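Putative exported protein (Aeromonas hydrophila subsp. hydrophila, PDB 4PJ2) probably acts in the periplasm as an inhibitor of i-type (invertebrate) lysozymes, and binds a magnesium ion. Local coordinates at residues Leu9-Gly14 / Leu64-Leu69; Val16-Glu21 / Asp33-Ser38; Gly59-Leu64 / Val79-Ala84; Gln74-Val79 / Ala94-Pro99; Asn107-Leu112 / Ile119-Thr124. One frame throughout, in Å; residues are numbered along the deposited sequence.

Interaction 1 of 5, residues Leu9-Gly14 / Leu64-Leu69; sequences LTLPSG and LKLLDL. With MG (magnesium ion), chain G.
Leu9 and Leu11 lie opposite Leu64 and Leu66 with their backbones well apart, the CA atoms of Leu9 and Leu64 being 9.1 Å from each other and those of Leu11 and Leu66 8.2 Å. At this spacing the two chains meet through side chains rather than by beta pairing. Past Thr10 the chain leaves its strand in a type I turn from Leu11 to Gly14, closed by the bond from Gly14 N to Leu11 O (2.9 Å). The contact joins an outermost strand of each four-stranded antiparallel sheet, 6-10 and 60-67, along one border of a beta sandwich. Leu9 reaches across with CD1, which touches Leu64 CD1 at 3.9 Å and also rests near Leu66 CG at 4.1 Å, so that one methyl bridges the two leucines of the facing strand. Leu11 meets Leu66 at about a right angle, its CD1 lying 3.6 Å from Leu66 CD2. An unusual chi2 of -13° almost eclipses this Leu11 methyl with its own CA. Leu66 thus touches both Leu9 and Leu11, and Pro75 packs on it as well. Two residues further on, the chain turns to metal binding: Asp68, with CG anti to its backbone N (chi1 -179°), gives OD1 to the magnesium ion at 2.4 Å, while Lys73 N bonds to its OD2. Asn70, Asp72, Gln74 and Glu76 complete the site.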
# COMPACT_ATOMS: atom_id res chain seq x y z
N LEU A 9 8.16 0.23 19.90
CA LEU A 9 7.22 -0.42 20.83
C LEU A 9 7.99 -1.24 21.86
O LEU A 9 8.94 -1.92 21.52
CB LEU A 9 6.28 -1.37 20.09
CG LEU A 9 5.29 -0.77 19.11
CD1 LEU A 9 4.56 -1.88 18.35
CD2 LEU A 9 4.30 0.10 19.84
N THR A 10 7.52 -1.20 23.10
CA THR A 10 8.01 -2.08 24.14
C THR A 10 7.12 -3.32 24.22
O THR A 10 5.90 -3.20 24.35
CB THR A 10 8.04 -1.39 25.48
OG1 THR A 10 8.90 -0.26 25.39
CG2 THR A 10 8.54 -2.33 26.57
N LEU A 11 7.72 -4.49 24.16
CA LEU A 11 7.01 -5.74 24.28
C LEU A 11 6.81 -6.08 25.76
O LEU A 11 7.55 -5.60 26.62
CB LEU A 11 7.80 -6.88 23.63
CG LEU A 11 7.84 -7.16 22.13
CD1 LEU A 11 6.78 -6.39 21.37
CD2 LEU A 11 9.19 -6.98 21.55
N PRO A 12 5.81 -6.93 26.07
CA PRO A 12 5.60 -7.28 27.48
C PRO A 12 6.84 -7.91 28.14
O PRO A 12 7.04 -7.79 29.34
CB PRO A 12 4.43 -8.28 27.42
CG PRO A 12 3.71 -7.95 26.21
CD PRO A 12 4.73 -7.45 25.21
N SER A 13 7.68 -8.56 27.34
CA SER A 13 8.90 -9.17 27.85
C SER A 13 9.94 -8.14 28.30
O SER A 13 10.91 -8.48 28.98
CB SER A 13 9.55 -10.00 26.75
OG SER A 13 9.98 -9.12 25.72
N GLY A 14 9.76 -6.88 27.89
CA GLY A 14 10.78 -5.86 28.09
C GLY A 14 11.64 -5.59 26.87
O GLY A 14 12.30 -4.56 26.82
N LEU A 64 0.79 -0.97 13.31
CA LEU A 64 1.47 -2.09 13.97
C LEU A 64 0.50 -2.63 15.00
O LEU A 64 -0.16 -1.86 15.71
CB LEU A 64 2.73 -1.62 14.69
CG LEU A 64 3.72 -0.84 13.84
CD1 LEU A 64 4.93 -0.49 14.69
CD2 LEU A 64 4.14 -1.60 12.59
N LYS A 65 0.44 -3.95 15.11
CA LYS A 65 -0.37 -4.60 16.14
C LYS A 65 0.49 -5.58 16.92
O LYS A 65 1.40 -6.20 16.38
CB LYS A 65 -1.54 -5.36 15.52
CG LYS A 65 -2.47 -4.53 14.67
CD LYS A 65 -3.52 -5.44 14.03
CE LYS A 65 -4.53 -4.65 13.21
NZ LYS A 65 -5.53 -3.96 14.07
N LEU A 66 0.18 -5.71 18.21
CA LEU A 66 0.80 -6.69 19.08
C LEU A 66 -0.29 -7.61 19.60
O LEU A 66 -1.14 -7.20 20.40
CB LEU A 66 1.49 -6.02 20.28
CG LEU A 66 2.74 -5.21 19.97
CD1 LEU A 66 3.25 -4.53 21.24
CD2 LEU A 66 3.80 -6.11 19.36
N LEU A 67 -0.28 -8.85 19.12
CA LEU A 67 -1.36 -9.78 19.43
C LEU A 67 -0.81 -11.19 19.42
O LEU A 67 0.03 -11.51 18.59
CB LEU A 67 -2.48 -9.65 18.40
CG LEU A 67 -3.29 -8.35 18.42
CD1 LEU A 67 -4.21 -8.27 17.21
CD2 LEU A 67 -4.11 -8.25 19.69
N ASP A 68 -1.27 -12.03 20.34
CA ASP A 68 -0.85 -13.42 20.37
C ASP A 68 -1.55 -14.23 19.29
O ASP A 68 -2.75 -14.49 19.38
CB ASP A 68 -1.16 -14.01 21.75
CG ASP A 68 -0.72 -15.45 21.89
OD1 ASP A 68 0.05 -15.93 21.03
OD2 ASP A 68 -1.13 -16.10 22.86
N LEU A 69 -0.80 -14.66 18.28
CA LEU A 69 -1.36 -15.38 17.14
C LEU A 69 -1.18 -16.88 17.27
O LEU A 69 -1.95 -17.64 16.68
CB LEU A 69 -0.68 -14.92 15.84
CG LEU A 69 -0.82 -13.45 15.47
CD1 LEU A 69 -0.05 -13.19 14.19
CD2 LEU A 69 -2.29 -13.04 15.34
MG MG G . 2.42 -15.56 20.72

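Interaction 2 of 5, residues Val16-Glu21 / Asp33-Ser38; sequences VVTVSE and DVRLYS. With GOL (glycerol), chain E.
Val16, Thr18 and Asp33 carry much of this pairing, in which strands 16-21 and 33-37 form an antiparallel beta hairpin. Val16 and Tyr37 bond both ways, Val16 N to Tyr37 O at 3.0 Å and Tyr37 N to Val16 O at 2.8 Å. Val16 O lies in the plane of the Tyr37 ring, at its edge, and the two CB atoms share a face. Thr18 pairs with Arg35, its OG1 lying between the backbone N and the carbonyl carbon (chi1 68°), against Arg35 CB at 3.6 Å, and a water joins it to Tyr37 OH. On the other face, Val17, Val19, Val34 and Leu36 point into the sandwich, where Leu77 and Phe95 of the second sheet meet Val34. Asp33, paired with Ser20, turns its carboxylate into a polar cluster. A second water donates to its OD2 and also bonds to Thr18 OG1 and Ser20 OG, while a glycerol, probably from the crystallisation liquor, gives O2 to Asp33 OD1 at 2.7 Å and bonds through O3 to Ser20 OG. The salt bridge from Arg35 NH1 to Asp33 OD2 (2.8 Å) keeps to the guanidinium plane but meets the carboxylate from above, 67° out of its plane.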
# COMPACT_ATOMS: atom_id res chain seq x y z
N VAL A 16 12.39 -4.47 23.01
CA VAL A 16 11.91 -3.30 22.31
C VAL A 16 12.08 -3.55 20.82
O VAL A 16 13.09 -4.11 20.38
CB VAL A 16 12.69 -2.05 22.73
CG1 VAL A 16 12.33 -0.84 21.88
CG2 VAL A 16 12.45 -1.79 24.21
N VAL A 17 11.10 -3.13 20.03
CA VAL A 17 11.15 -3.29 18.59
C VAL A 17 10.96 -1.93 17.93
O VAL A 17 10.18 -1.11 18.41
CB VAL A 17 10.12 -4.38 18.12
CG1 VAL A 17 8.69 -3.91 18.26
CG2 VAL A 17 10.35 -4.78 16.71
N THR A 18 11.66 -1.70 16.83
CA THR A 18 11.37 -0.57 15.97
C THR A 18 11.01 -1.08 14.58
O THR A 18 11.46 -2.14 14.15
CB THR A 18 12.51 0.43 15.87
OG1 THR A 18 13.60 -0.19 15.19
CG2 THR A 18 12.96 0.91 17.24
N VAL A 19 10.19 -0.30 13.90
CA VAL A 19 9.76 -0.61 12.54
C VAL A 19 9.92 0.65 11.73
O VAL A 19 9.42 1.70 12.13
CB VAL A 19 8.30 -1.11 12.49
CG1 VAL A 19 7.91 -1.42 11.05
CG2 VAL A 19 8.14 -2.33 13.38
N SER A 20 10.60 0.54 10.59
CA SER A 20 10.92 1.69 9.75
C SER A 20 10.72 1.37 8.29
O SER A 20 11.07 0.28 7.85
CB SER A 20 12.41 2.02 9.86
OG SER A 20 12.76 2.47 11.13
N GLU A 21 10.20 2.32 7.51
CA GLU A 21 10.26 2.20 6.05
C GLU A 21 11.67 2.52 5.56
O GLU A 21 12.40 3.29 6.17
CB GLU A 21 9.23 3.12 5.41
CG GLU A 21 7.81 2.54 5.55
CD GLU A 21 6.71 3.45 5.04
OE1 GLU A 21 6.98 4.64 4.82
OE2 GLU A 21 5.56 2.98 4.87
N ASP A 33 11.90 -2.41 7.69
CA ASP A 33 12.66 -3.28 8.55
C ASP A 33 12.09 -3.28 9.94
O ASP A 33 11.41 -2.34 10.36
CB ASP A 33 14.15 -2.92 8.57
CG ASP A 33 14.43 -1.53 9.09
OD1 ASP A 33 14.56 -0.59 8.26
OD2 ASP A 33 14.57 -1.40 10.33
N VAL A 34 12.33 -4.40 10.60
CA VAL A 34 11.98 -4.62 11.99
C VAL A 34 13.29 -4.90 12.71
O VAL A 34 14.05 -5.75 12.29
CB VAL A 34 11.06 -5.85 12.11
CG1 VAL A 34 10.74 -6.10 13.57
CG2 VAL A 34 9.78 -5.66 11.30
N ARG A 35 13.53 -4.18 13.79
CA ARG A 35 14.76 -4.33 14.58
C ARG A 35 14.37 -4.61 16.02
O ARG A 35 13.52 -3.92 16.56
CB ARG A 35 15.63 -3.07 14.50
CG ARG A 35 16.31 -2.89 13.14
CD ARG A 35 16.98 -1.55 13.06
NE ARG A 35 18.23 -1.46 12.31
CZ ARG A 35 18.38 -1.09 11.04
NH1 ARG A 35 17.34 -0.90 10.24
NH2 ARG A 35 19.61 -0.96 10.57
N LEU A 36 14.99 -5.62 16.60
CA LEU A 36 14.73 -6.07 17.96
C LEU A 36 15.92 -5.75 18.84
O LEU A 36 17.07 -6.04 18.47
CB LEU A 36 14.49 -7.56 17.95
CG LEU A 36 14.13 -8.23 19.26
CD1 LEU A 36 12.81 -7.71 19.79
CD2 LEU A 36 14.10 -9.73 19.10
N TYR A 37 15.62 -5.19 20.00
CA TYR A 37 16.59 -4.78 21.01
C TYR A 37 16.23 -5.44 22.34
O TYR A 37 15.06 -5.72 22.60
CB TYR A 37 16.57 -3.26 21.18
CG TYR A 37 16.85 -2.50 19.91
CD1 TYR A 37 18.12 -1.99 19.63
CD2 TYR A 37 15.84 -2.30 18.96
CE1 TYR A 37 18.37 -1.33 18.46
CE2 TYR A 37 16.09 -1.65 17.79
CZ TYR A 37 17.36 -1.15 17.54
OH TYR A 37 17.57 -0.50 16.35
N SER A 38 17.20 -5.66 23.20
CA SER A 38 16.92 -6.32 24.47
C SER A 38 16.09 -5.45 25.40
O SER A 38 15.34 -5.99 26.20
CB SER A 38 18.21 -6.70 25.19
OG SER A 38 18.76 -5.55 25.79
C1 GOL E . 17.24 2.83 8.09
O1 GOL E . 17.37 1.74 7.23
C2 GOL E . 15.84 2.85 8.67
O2 GOL E . 15.60 1.64 9.38
C3 GOL E . 15.82 4.09 9.57
O3 GOL E . 14.56 4.28 10.16
O HOH W 1 15.89 1.32 15.10
O HOH W 2 13.70 0.22 12.34

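Interaction 3 of 5, residues Gly59-Leu64 / Val79-Ala84; sequences GSIKEL and VVVESA
Val80 lies alongside Glu63, the two side chains pointing the same way, with Glu63 CG 3.9 Å from Val80 CB. Glu63 CG stands between its backbone N and carbonyl carbon (chi1 73°), which places this methylene beside the valine. The pairing between strands 60-64 and 79-82 is interrupted here by a classic beta bulge, Lys62 and Glu63 both facing Val80. Val80 O accepts from Lys62 N at 2.8 Å, while Val80 N gives its bond to Glu63 O at 3.0 Å, so one residue is gripped by two. Before the bulge, Ser60 and Glu82 form a regular pair bonded in both directions. Gly59, with no side chain to stand in the way, brings its CA to 3.1 Å from Glu82 O in a CA-H...O contact; its positive phi (129°) also suits glycine. The opposite face is aliphatic. Val79 CG2 runs beside Leu64 CD2 at 3.9 Å, and Val79 CG1 meets the tip of Ile61, CD1, at 4.1 Å. At the open end of the hairpin, away from the metal loop, a basic side chain of another protein of the assembly bonds to Ser83 O, consistent with the inhibitor's target lying here. Within the fold, strand 60-67 is outermost in its sheet, strand 90-98 pairs with the far side of 76-82, and the aliphatic face packs on Val19 and Tyr32 of the other sheet, whose Glu21 OE2 accepts from Ile61 N.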
# COMPACT_ATOMS: atom_id res chain seq x y z
N GLY A 59 3.03 -0.97 -0.52
CA GLY A 59 2.26 0.17 -0.08
C GLY A 59 2.96 0.82 1.08
O GLY A 59 4.17 0.70 1.23
N SER A 60 2.18 1.51 1.89
CA SER A 60 2.66 2.22 3.06
C SER A 60 2.26 1.48 4.34
O SER A 60 1.17 0.90 4.42
CB SER A 60 2.03 3.61 3.11
OG SER A 60 2.08 4.24 1.85
N ILE A 61 3.10 1.53 5.36
CA ILE A 61 2.74 0.92 6.62
C ILE A 61 1.59 1.70 7.21
O ILE A 61 1.65 2.93 7.33
CB ILE A 61 3.91 0.92 7.58
CG1 ILE A 61 5.04 0.03 7.03
CG2 ILE A 61 3.47 0.44 8.95
CD1 ILE A 61 6.26 -0.06 7.93
N LYS A 62 0.54 0.98 7.56
CA LYS A 62 -0.69 1.56 8.05
C LYS A 62 -0.76 1.50 9.56
O LYS A 62 -1.20 2.45 10.20
CB LYS A 62 -1.87 0.80 7.44
CG LYS A 62 -3.24 1.33 7.85
CD LYS A 62 -4.36 0.35 7.53
CE LYS A 62 -5.69 0.77 8.17
NZ LYS A 62 -6.64 -0.36 8.23
N GLU A 63 -0.34 0.38 10.14
CA GLU A 63 -0.40 0.21 11.59
C GLU A 63 0.43 -0.99 12.04
O GLU A 63 0.73 -1.89 11.25
CB GLU A 63 -1.85 0.05 12.05
CG GLU A 63 -2.47 -1.27 11.71
CD GLU A 63 -3.89 -1.41 12.26
OE1 GLU A 63 -4.75 -1.89 11.50
OE2 GLU A 63 -4.13 -1.06 13.43
N LEU A 64 0.79 -0.97 13.31
CA LEU A 64 1.47 -2.09 13.97
C LEU A 64 0.50 -2.63 15.00
O LEU A 64 -0.16 -1.86 15.71
CB LEU A 64 2.73 -1.62 14.69
CG LEU A 64 3.72 -0.84 13.84
CD1 LEU A 64 4.93 -0.49 14.69
CD2 LEU A 64 4.14 -1.60 12.59
N VAL A 79 2.77 -6.27 11.15
CA VAL A 79 2.96 -5.03 10.40
C VAL A 79 1.97 -5.03 9.25
O VAL A 79 2.02 -5.92 8.40
CB VAL A 79 4.40 -4.88 9.87
CG1 VAL A 79 4.56 -3.57 9.11
CG2 VAL A 79 5.41 -4.94 11.02
N VAL A 80 1.06 -4.06 9.24
CA VAL A 80 0.00 -3.99 8.24
C VAL A 80 0.35 -2.91 7.23
O VAL A 80 0.69 -1.81 7.60
CB VAL A 80 -1.37 -3.66 8.87
CG1 VAL A 80 -2.44 -3.67 7.78
CG2 VAL A 80 -1.70 -4.65 9.97
N VAL A 81 0.23 -3.26 5.96
CA VAL A 81 0.60 -2.38 4.86
C VAL A 81 -0.59 -2.19 3.92
O VAL A 81 -1.26 -3.16 3.59
CB VAL A 81 1.79 -2.98 4.07
CG1 VAL A 81 2.16 -2.14 2.85
CG2 VAL A 81 3.00 -3.09 4.99
N GLU A 82 -0.81 -0.95 3.50
CA GLU A 82 -1.94 -0.58 2.64
C GLU A 82 -1.42 -0.23 1.24
O GLU A 82 -0.59 0.66 1.10
CB GLU A 82 -2.66 0.63 3.26
CG GLU A 82 -3.67 1.37 2.37
CD GLU A 82 -4.29 2.58 3.06
OE1 GLU A 82 -3.67 3.67 3.04
OE2 GLU A 82 -5.40 2.44 3.61
N SER A 83 -1.95 -0.88 0.21
CA SER A 83 -1.59 -0.59 -1.17
C SER A 83 -1.88 0.85 -1.52
O SER A 83 -2.90 1.41 -1.08
CB SER A 83 -2.37 -1.47 -2.14
OG SER A 83 -2.09 -1.05 -3.46
N ALA A 84 -1.01 1.45 -2.33
CA ALA A 84 -1.17 2.82 -2.80
C ALA A 84 -2.21 2.94 -3.90
O ALA A 84 -2.59 4.04 -4.23
CB ALA A 84 0.16 3.37 -3.30
O HOH W 3 -0.28 3.46 0.38

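Interaction 4 of 5, residues Gln74-Val79 / Ala94-Pro99; sequences QPELIV and AFTLNP. With MG (magnesium ion), chain G.
Glu76 and Thr96 lie side by side and point the same way, Thr96 CG2 standing 3.8 Å from Glu76 OE2. Glu76 bends at chi2 (62°) and binds the magnesium ion through both OE1 and OE2, each at 2.5 Å; Leu69 N bonds to OE1. Gln74 crosses Asn98 at about a right angle, its OE1 3.6 Å from Asn98 CB. Their amide planes are only 27° apart, a water joins Gln74 OE1 to Asn98 ND2, and Asn98 OD1 accepts from Glu101 N. In this antiparallel hairpin Leu77 and Phe95 bond both ways, Phe95 N to Leu77 O at 2.7 Å. Leu77 O lies at the Phe95 ring edge, in plane, whereas Val79 CG2 approaches Phe95 CE2 obliquely at 4.0 Å. Leu97, its CG nearly eclipsing the backbone N (chi1 4°), sets CD2 against Leu77 CB at 4.0 Å. Beyond the Leu77-Phe95 pair the strands part, and two waters lie between Pro75 O and the backbone of Leu97, one near its N, one near its O. Gln74 O binds the cation at 2.2 Å, with Asp68, Asn70 and Asp72 completing its shell. The metal probably helps to fix the diverging strand end, its charge offsetting that of the carboxylates round it.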
# COMPACT_ATOMS: atom_id res chain seq x y z
N GLN A 74 2.25 -14.77 24.43
CA GLN A 74 3.12 -13.62 24.15
C GLN A 74 2.66 -13.01 22.83
O GLN A 74 2.24 -13.74 21.94
CB GLN A 74 4.57 -14.06 24.01
CG GLN A 74 5.17 -14.72 25.23
CD GLN A 74 6.69 -14.82 25.14
OE1 GLN A 74 7.23 -15.44 24.22
NE2 GLN A 74 7.38 -14.18 26.08
N PRO A 75 2.75 -11.68 22.69
CA PRO A 75 2.31 -11.12 21.41
C PRO A 75 3.32 -11.28 20.29
O PRO A 75 4.53 -11.14 20.51
CB PRO A 75 2.11 -9.64 21.73
CG PRO A 75 3.07 -9.37 22.84
CD PRO A 75 3.07 -10.63 23.67
N GLU A 76 2.81 -11.60 19.10
CA GLU A 76 3.55 -11.45 17.85
C GLU A 76 3.40 -10.03 17.39
O GLU A 76 2.47 -9.33 17.80
CB GLU A 76 2.95 -12.38 16.79
CG GLU A 76 3.46 -13.79 16.87
CD GLU A 76 3.11 -14.46 18.20
OE1 GLU A 76 1.91 -14.72 18.45
OE2 GLU A 76 4.03 -14.73 18.99
N LEU A 77 4.34 -9.58 16.57
CA LEU A 77 4.22 -8.29 15.92
C LEU A 77 3.60 -8.47 14.56
O LEU A 77 4.04 -9.33 13.80
CB LEU A 77 5.61 -7.67 15.75
CG LEU A 77 5.68 -6.40 14.90
CD1 LEU A 77 4.97 -5.22 15.53
CD2 LEU A 77 7.13 -6.07 14.60
N ILE A 78 2.60 -7.66 14.27
CA ILE A 78 1.97 -7.66 12.95
C ILE A 78 2.16 -6.29 12.33
O ILE A 78 1.81 -5.29 12.92
CB ILE A 78 0.47 -8.03 13.00
CG1 ILE A 78 0.30 -9.40 13.66
CG2 ILE A 78 -0.10 -8.03 11.57
CD1 ILE A 78 -0.06 -9.35 15.14
N VAL A 79 2.77 -6.27 11.15
CA VAL A 79 2.96 -5.03 10.40
C VAL A 79 1.97 -5.03 9.25
O VAL A 79 2.02 -5.92 8.40
CB VAL A 79 4.40 -4.88 9.87
CG1 VAL A 79 4.56 -3.57 9.11
CG2 VAL A 79 5.41 -4.94 11.02
N ALA A 94 3.56 -11.15 9.97
CA ALA A 94 3.63 -11.40 11.40
C ALA A 94 5.02 -11.92 11.78
O ALA A 94 5.61 -12.70 11.03
CB ALA A 94 2.56 -12.41 11.83
N PHE A 95 5.49 -11.50 12.95
CA PHE A 95 6.80 -11.87 13.46
C PHE A 95 6.70 -12.39 14.88
O PHE A 95 5.97 -11.82 15.70
CB PHE A 95 7.76 -10.67 13.50
CG PHE A 95 7.97 -10.01 12.17
CD1 PHE A 95 9.12 -10.24 11.44
CD2 PHE A 95 7.04 -9.12 11.68
CE1 PHE A 95 9.31 -9.62 10.23
CE2 PHE A 95 7.22 -8.51 10.45
CZ PHE A 95 8.35 -8.76 9.74
N THR A 96 7.44 -13.44 15.17
CA THR A 96 7.69 -13.82 16.55
C THR A 96 8.92 -13.08 17.04
O THR A 96 9.84 -12.82 16.25
CB THR A 96 7.89 -15.33 16.73
OG1 THR A 96 8.84 -15.81 15.79
CG2 THR A 96 6.58 -16.05 16.52
N LEU A 97 8.89 -12.72 18.33
CA LEU A 97 9.96 -11.98 19.00
C LEU A 97 9.94 -12.23 20.52
O LEU A 97 8.98 -11.89 21.23
CB LEU A 97 9.86 -10.48 18.76
CG LEU A 97 8.69 -9.91 17.98
CD1 LEU A 97 7.40 -10.03 18.75
CD2 LEU A 97 8.97 -8.48 17.69
N ASN A 98 11.02 -12.81 21.04
CA ASN A 98 11.13 -13.06 22.47
C ASN A 98 12.60 -13.22 22.88
O ASN A 98 13.49 -13.36 22.04
CB ASN A 98 10.31 -14.30 22.85
CG ASN A 98 10.69 -15.52 22.06
OD1 ASN A 98 11.80 -16.06 22.21
ND2 ASN A 98 9.79 -15.99 21.20
N PRO A 99 12.86 -13.16 24.18
CA PRO A 99 14.26 -13.25 24.63
C PRO A 99 14.93 -14.58 24.28
O PRO A 99 16.13 -14.60 24.01
CB PRO A 99 14.14 -13.09 26.15
CG PRO A 99 12.88 -12.37 26.37
CD PRO A 99 11.95 -12.83 25.29
MG MG G . 2.42 -15.56 20.72
O HOH W 4 7.02 -15.19 21.44
O HOH W 5 6.09 -13.19 19.68
O HOH W 6 6.62 -11.00 22.40

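Interaction 5 of 5, residues Asn107-Leu112 / Ile119-Thr124; sequences NHVEGL and IQALKT
Asn107 sends its side-chain amide from a strand to the backbone of a helix, where ND2 donates to Leu122 O at 3.0 Å. The bond is bent, with 137° at the hydrogen, and it meets the carbonyl well off its axis, the C=O...donor angle being 118°. Leu122 O nevertheless lies in the Asn107 amide plane, and a weak bond from His108 N to Asn107 OD1 engages the other end of that amide, which probably helps to fix its rotation. The two side chains slide past each other in opposite directions, bringing Leu122 CD2 to 3.9 Å from Asn107 CB. The same methyl touches Val109 CG1 at 3.8 Å, the valine crossing the leucine obliquely. Ala121 fills the neighbouring position, its CB meeting Leu112 CD2 at 3.9 Å and, more loosely, Val109 CG1. Alternation along the strand turns His108 and Glu110 to the other side, where His108 NE2 donates to the anti lone pair of Glu110 OE1 (2.8 Å) and His108 ND1 bonds to Asp93. Gly111 and Leu112 then form a G1 beta bulge opposite Leu90. The axes of strand 107-112 and helix 119-123 approach to 8.3 Å at an angle of 124°. Ile119 and Leu122 also rest on Ile78, so the short C-terminal helix packs, mainly by aliphatic contacts, across the outer face of the second sheet of the beta sandwich.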
# COMPACT_ATOMS: atom_id res chain seq x y z
N ASN A 107 4.23 -15.37 9.50
CA ASN A 107 3.27 -15.55 8.39
C ASN A 107 3.16 -14.27 7.53
O ASN A 107 3.64 -13.22 7.94
CB ASN A 107 1.91 -15.94 8.98
CG ASN A 107 0.97 -16.57 7.97
OD1 ASN A 107 1.34 -16.90 6.84
ND2 ASN A 107 -0.27 -16.77 8.39
N HIS A 108 2.54 -14.38 6.35
CA HIS A 108 2.28 -13.26 5.43
C HIS A 108 0.91 -13.42 4.77
O HIS A 108 0.54 -14.53 4.40
CB HIS A 108 3.38 -13.20 4.35
CG HIS A 108 3.12 -12.21 3.25
ND1 HIS A 108 3.46 -10.88 3.35
CD2 HIS A 108 2.60 -12.38 2.01
CE1 HIS A 108 3.15 -10.26 2.22
NE2 HIS A 108 2.62 -11.15 1.40
N VAL A 109 0.17 -12.32 4.62
CA VAL A 109 -1.06 -12.31 3.83
C VAL A 109 -1.04 -11.08 2.95
O VAL A 109 -0.35 -10.11 3.26
CB VAL A 109 -2.33 -12.30 4.72
CG1 VAL A 109 -2.41 -13.60 5.51
CG2 VAL A 109 -2.36 -11.09 5.63
N GLU A 110 -1.78 -11.10 1.85
CA GLU A 110 -1.82 -9.96 0.95
C GLU A 110 -3.07 -10.02 0.09
O GLU A 110 -3.75 -11.05 0.01
CB GLU A 110 -0.58 -9.89 0.06
CG GLU A 110 -0.39 -11.06 -0.85
CD GLU A 110 0.78 -10.83 -1.77
OE1 GLU A 110 1.93 -10.91 -1.29
OE2 GLU A 110 0.55 -10.52 -2.96
N GLY A 111 -3.40 -8.88 -0.50
CA GLY A 111 -4.54 -8.78 -1.40
C GLY A 111 -5.87 -8.77 -0.69
O GLY A 111 -6.90 -9.08 -1.30
N LEU A 112 -5.88 -8.40 0.58
CA LEU A 112 -7.11 -8.37 1.38
C LEU A 112 -7.87 -7.10 1.11
O LEU A 112 -7.31 -6.06 0.84
CB LEU A 112 -6.75 -8.37 2.87
CG LEU A 112 -6.50 -9.69 3.58
CD1 LEU A 112 -5.60 -10.61 2.85
CD2 LEU A 112 -5.91 -9.41 4.95
N ILE A 119 -5.98 -9.97 11.05
CA ILE A 119 -5.61 -10.92 12.08
C ILE A 119 -6.26 -12.27 11.82
O ILE A 119 -5.62 -13.30 11.91
CB ILE A 119 -5.98 -10.41 13.47
CG1 ILE A 119 -5.17 -9.14 13.79
CG2 ILE A 119 -5.73 -11.47 14.52
CD1 ILE A 119 -3.63 -9.32 13.80
N GLN A 120 -7.54 -12.26 11.47
CA GLN A 120 -8.26 -13.47 11.10
C GLN A 120 -7.56 -14.15 9.94
O GLN A 120 -7.40 -15.36 9.90
CB GLN A 120 -9.71 -13.13 10.72
CG GLN A 120 -10.57 -14.31 10.25
CD GLN A 120 -11.85 -13.88 9.50
OE1 GLN A 120 -11.97 -12.74 9.05
NE2 GLN A 120 -12.79 -14.80 9.37
N ALA A 121 -7.15 -13.35 8.96
CA ALA A 121 -6.52 -13.90 7.77
C ALA A 121 -5.19 -14.58 8.10
O ALA A 121 -4.85 -15.61 7.53
CB ALA A 121 -6.32 -12.82 6.73
N LEU A 122 -4.46 -13.99 9.03
CA LEU A 122 -3.18 -14.54 9.47
C LEU A 122 -3.33 -15.79 10.33
O LEU A 122 -2.34 -16.50 10.55
CB LEU A 122 -2.40 -13.48 10.25
CG LEU A 122 -1.75 -12.36 9.45
CD1 LEU A 122 -1.43 -11.20 10.38
CD2 LEU A 122 -0.49 -12.85 8.74
N LYS A 123 -4.53 -16.03 10.84
CA LYS A 123 -4.79 -17.19 11.70
C LYS A 123 -5.49 -18.31 10.96
O LYS A 123 -5.56 -19.43 11.46
CB LYS A 123 -5.66 -16.78 12.90
CG LYS A 123 -4.94 -15.99 13.98
CD LYS A 123 -5.76 -16.00 15.26
CE LYS A 123 -5.64 -14.71 16.02
NZ LYS A 123 -6.73 -14.57 17.04
N THR A 124 -6.02 -18.01 9.77
CA THR A 124 -6.72 -19.00 8.96
C THR A 124 -5.81 -19.52 7.86
O THR A 124 -5.20 -18.74 7.13
CB THR A 124 -7.97 -18.39 8.31
OG1 THR A 124 -8.77 -17.74 9.32
CG2 THR A 124 -8.79 -19.45 7.61

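Overall arrangement
Interactions 1 and 4 lie closest, their centres 6 Å apart, and share the magnesium ion, Asp68 OD1 of the one and Gln74 O of the other lying 3.2 Å apart on it. Interaction 2 belongs to the first sheet, interactions 3 and 4 to the second, and the two layers meet through contacts such as Val34 CG1 to Leu77 CD2 (3.8 Å). Interactions 1 and 3 share Leu64 on strand 60-67, their centres 18 Å apart. Interactions 3 and 4 share Val79, yet their centres are 17 Å apart, so strand 76-82 runs from the metal to the end contacted by another protein. Interaction 5 backs the second sheet, Leu122 CD1 lying 3.6 Å from Ile78 CG2.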